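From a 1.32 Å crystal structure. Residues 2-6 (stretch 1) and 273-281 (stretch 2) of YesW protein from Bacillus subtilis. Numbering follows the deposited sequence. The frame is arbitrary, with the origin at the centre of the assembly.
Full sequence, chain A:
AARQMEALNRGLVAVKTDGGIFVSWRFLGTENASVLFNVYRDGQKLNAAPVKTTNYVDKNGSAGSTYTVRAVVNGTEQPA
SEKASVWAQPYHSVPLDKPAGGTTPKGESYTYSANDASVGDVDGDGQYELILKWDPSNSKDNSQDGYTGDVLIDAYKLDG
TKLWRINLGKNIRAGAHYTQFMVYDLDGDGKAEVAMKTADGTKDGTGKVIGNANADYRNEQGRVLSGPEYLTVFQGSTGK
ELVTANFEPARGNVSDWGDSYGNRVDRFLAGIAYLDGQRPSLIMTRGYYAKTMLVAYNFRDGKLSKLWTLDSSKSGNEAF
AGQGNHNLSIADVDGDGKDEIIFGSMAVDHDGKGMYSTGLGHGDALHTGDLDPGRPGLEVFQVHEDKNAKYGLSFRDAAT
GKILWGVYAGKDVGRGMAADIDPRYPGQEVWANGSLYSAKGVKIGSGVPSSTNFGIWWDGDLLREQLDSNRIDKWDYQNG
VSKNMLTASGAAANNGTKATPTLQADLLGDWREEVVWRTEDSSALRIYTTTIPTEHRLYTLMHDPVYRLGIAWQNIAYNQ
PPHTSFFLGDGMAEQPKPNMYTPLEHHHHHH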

# COMPACT_ATOMS: atom_id res chain seq x y z
N ALA A 2 -9.34 20.97 -4.64
CA ALA A 2 -8.98 19.78 -5.45
C ALA A 2 -7.56 19.31 -5.13
O ALA A 2 -6.67 20.14 -4.92
CB ALA A 2 -9.11 20.10 -6.93
N ARG A 3 -7.37 17.99 -5.10
CA ARG A 3 -6.07 17.38 -4.81
C ARG A 3 -5.31 17.00 -6.07
O ARG A 3 -5.90 16.50 -7.02
CB ARG A 3 -6.24 16.10 -4.00
CG ARG A 3 -6.68 16.30 -2.60
CD ARG A 3 -6.55 15.01 -1.84
NE ARG A 3 -6.85 15.25 -0.45
CZ ARG A 3 -6.37 14.53 0.55
NH1 ARG A 3 -5.56 13.50 0.32
NH2 ARG A 3 -6.71 14.85 1.79
N GLN A 4 -4.00 17.18 -6.03
CA GLN A 4 -3.13 16.62 -7.05
C GLN A 4 -3.27 15.10 -7.07
O GLN A 4 -3.10 14.45 -6.04
CB GLN A 4 -1.68 17.01 -6.77
CG GLN A 4 -0.69 16.45 -7.77
CD GLN A 4 0.72 16.38 -7.20
OE1 GLN A 4 1.29 17.39 -6.80
NE2 GLN A 4 1.27 15.17 -7.15
N MET A 5 -3.60 14.54 -8.23
CA MET A 5 -3.61 13.08 -8.43
C MET A 5 -2.97 12.77 -9.78
O MET A 5 -2.67 13.68 -10.55
CB MET A 5 -5.02 12.50 -8.29
CG MET A 5 -5.65 12.74 -6.91
SD MET A 5 -4.85 11.89 -5.51
CE MET A 5 -5.72 10.32 -5.53
N GLU A 6 -2.75 11.49 -10.07
CA GLU A 6 -1.97 11.11 -11.25
C GLU A 6 -2.78 11.19 -12.53
O GLU A 6 -3.93 10.79 -12.58
CB GLU A 6 -1.42 9.69 -11.08
CG GLU A 6 -0.28 9.64 -10.07
CD GLU A 6 -0.20 8.33 -9.28
OE1 GLU A 6 -1.25 7.69 -9.05
OE2 GLU A 6 0.92 7.98 -8.85
N ALA A 273 1.12 12.07 2.77
CA ALA A 273 -0.06 12.73 3.34
C ALA A 273 -0.22 14.12 2.73
O ALA A 273 0.75 14.85 2.60
CB ALA A 273 0.10 12.87 4.84
N TYR A 274 -1.45 14.48 2.37
CA TYR A 274 -1.74 15.81 1.83
C TYR A 274 -2.03 16.76 3.00
O TYR A 274 -3.18 17.11 3.27
CB TYR A 274 -2.90 15.76 0.84
CG TYR A 274 -2.55 15.15 -0.50
CD1 TYR A 274 -2.80 15.85 -1.69
CD2 TYR A 274 -1.97 13.89 -0.60
CE1 TYR A 274 -2.47 15.30 -2.93
CE2 TYR A 274 -1.64 13.33 -1.83
CZ TYR A 274 -1.89 14.04 -2.99
OH TYR A 274 -1.58 13.50 -4.20
N LEU A 275 -0.96 17.15 3.69
CA LEU A 275 -1.06 17.98 4.89
C LEU A 275 -1.63 19.37 4.62
O LEU A 275 -2.28 19.95 5.49
CB LEU A 275 0.30 18.09 5.57
CG LEU A 275 0.98 16.77 5.93
CD1 LEU A 275 2.40 17.02 6.38
CD2 LEU A 275 0.19 16.01 6.98
N ASP A 276 -1.41 19.87 3.41
CA ASP A 276 -1.94 21.17 3.01
C ASP A 276 -3.27 21.07 2.26
O ASP A 276 -3.84 22.09 1.86
CB ASP A 276 -0.89 22.02 2.26
CG ASP A 276 -0.56 21.48 0.87
OD1 ASP A 276 -1.32 20.65 0.34
OD2 ASP A 276 0.48 21.91 0.32
N GLY A 277 -3.78 19.85 2.08
CA GLY A 277 -5.07 19.61 1.45
C GLY A 277 -5.06 19.64 -0.07
O GLY A 277 -6.10 19.43 -0.70
N GLN A 278 -3.90 19.88 -0.67
CA GLN A 278 -3.82 20.00 -2.12
C GLN A 278 -2.71 19.15 -2.73
O GLN A 278 -2.88 18.53 -3.78
CB GLN A 278 -3.65 21.47 -2.53
CG GLN A 278 -3.71 21.71 -4.04
CD GLN A 278 -3.30 23.11 -4.45
OE1 GLN A 278 -3.76 24.11 -3.90
NE2 GLN A 278 -2.44 23.19 -5.47
N ARG A 279 -1.55 19.16 -2.07
CA ARG A 279 -0.35 18.51 -2.59
C ARG A 279 0.25 17.56 -1.57
O ARG A 279 0.05 17.74 -0.37
CB ARG A 279 0.67 19.56 -3.00
CG ARG A 279 0.24 20.36 -4.23
CD ARG A 279 1.16 21.55 -4.45
NE ARG A 279 2.46 21.14 -4.98
CZ ARG A 279 3.43 21.98 -5.34
NH1 ARG A 279 3.26 23.29 -5.21
NH2 ARG A 279 4.57 21.51 -5.83
N PRO A 280 0.98 16.53 -2.05
CA PRO A 280 1.54 15.53 -1.13
C PRO A 280 2.71 16.04 -0.31
O PRO A 280 3.50 16.88 -0.79
CB PRO A 280 2.01 14.43 -2.08
CG PRO A 280 2.32 15.15 -3.36
CD PRO A 280 1.26 16.21 -3.46
N SER A 281 2.82 15.50 0.90
CA SER A 281 3.99 15.64 1.76
C SER A 281 4.47 14.25 2.15
O SER A 281 3.72 13.28 2.04
CB SER A 281 3.65 16.42 3.03
OG SER A 281 3.20 17.74 2.74
O HOH W 1 3.37 18.51 -5.37

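The N-terminal segment lies against a loop more than 260 residues later in the chain, and the pairing is fixed by two direct hydrogen bonds, both made by the backbone of Gln-4. Its amide is satisfied by a carbonyl: Gln-4 N donates to Gln-278 O at 2.9 Å, with an N-H...O angle of 174°, so the hydrogen points almost straight at its acceptor. The same carbonyl also receives a CA-H...O contact, Arg-3 CA to Gln-278 O at 3.5 Å, whose angle of 136° at the hydrogen marks it as a less well directed addition.

The carbonyl of Gln-4 is satisfied by a side chain. Tyr-274 OH donates to Gln-4 O at 2.6 Å, a short bond, and the acceptor sits at the edge of the ring, near its plane. With CA-to-CB directed toward stretch 1, Tyr-274 carries its hydroxyl to the backbone between Gln-4 and Met-5. Met-5 SD is 3.9 Å from Tyr-274 OH and 5.3 Å from the ring centroid; at 46° off the normal, this sulfur approach is oblique.

Arg-3 meets the same tyrosine differently. Its guanidinium presents one face to Tyr-274 CG, which lies 3.5 Å from Arg-3 NH1. This is packing rather than hydrogen bonding, and both NH1 and NH2 of Arg-3 find hydrogen-bond partners elsewhere in the structure.

The side chain of Gln-4, with chi1 and chi2 both t, reaches a water instead of bonding directly to the loop. Water 1 donates to Gln-4 OE1 at 2.8 Å and accepts from Arg-279 NE, also at 2.8 Å, so one solvent molecule joins the two side chains and satisfies an acceptor on one and a donor on the other. Gln-4 OE1 also packs against Pro-280, 3.5 Å from its CD atom, while Gln-4 NE2 is hydrogen-bonded elsewhere.

The loop has its own internal bonding. A type I turn runs from Tyr-274 to Gly-277, closed by Gly-277 N donating to Tyr-274 O at 3.0 Å; the phi of 81° at Gly-277 is one that favours glycine. Within the turn, Asp-276 OD1 accepts from two successive amides that follow the turn, Gln-278 N at 2.9 Å (157°) and Arg-279 N at 2.8 Å (172°). The amide of Gln-278 is thus held within the loop while its carbonyl serves Gln-4 across the contact. Altogether the two stretches bury 369 Å², both sides summed, with Tyr-274 and Gln-4 the most extensively covered residues.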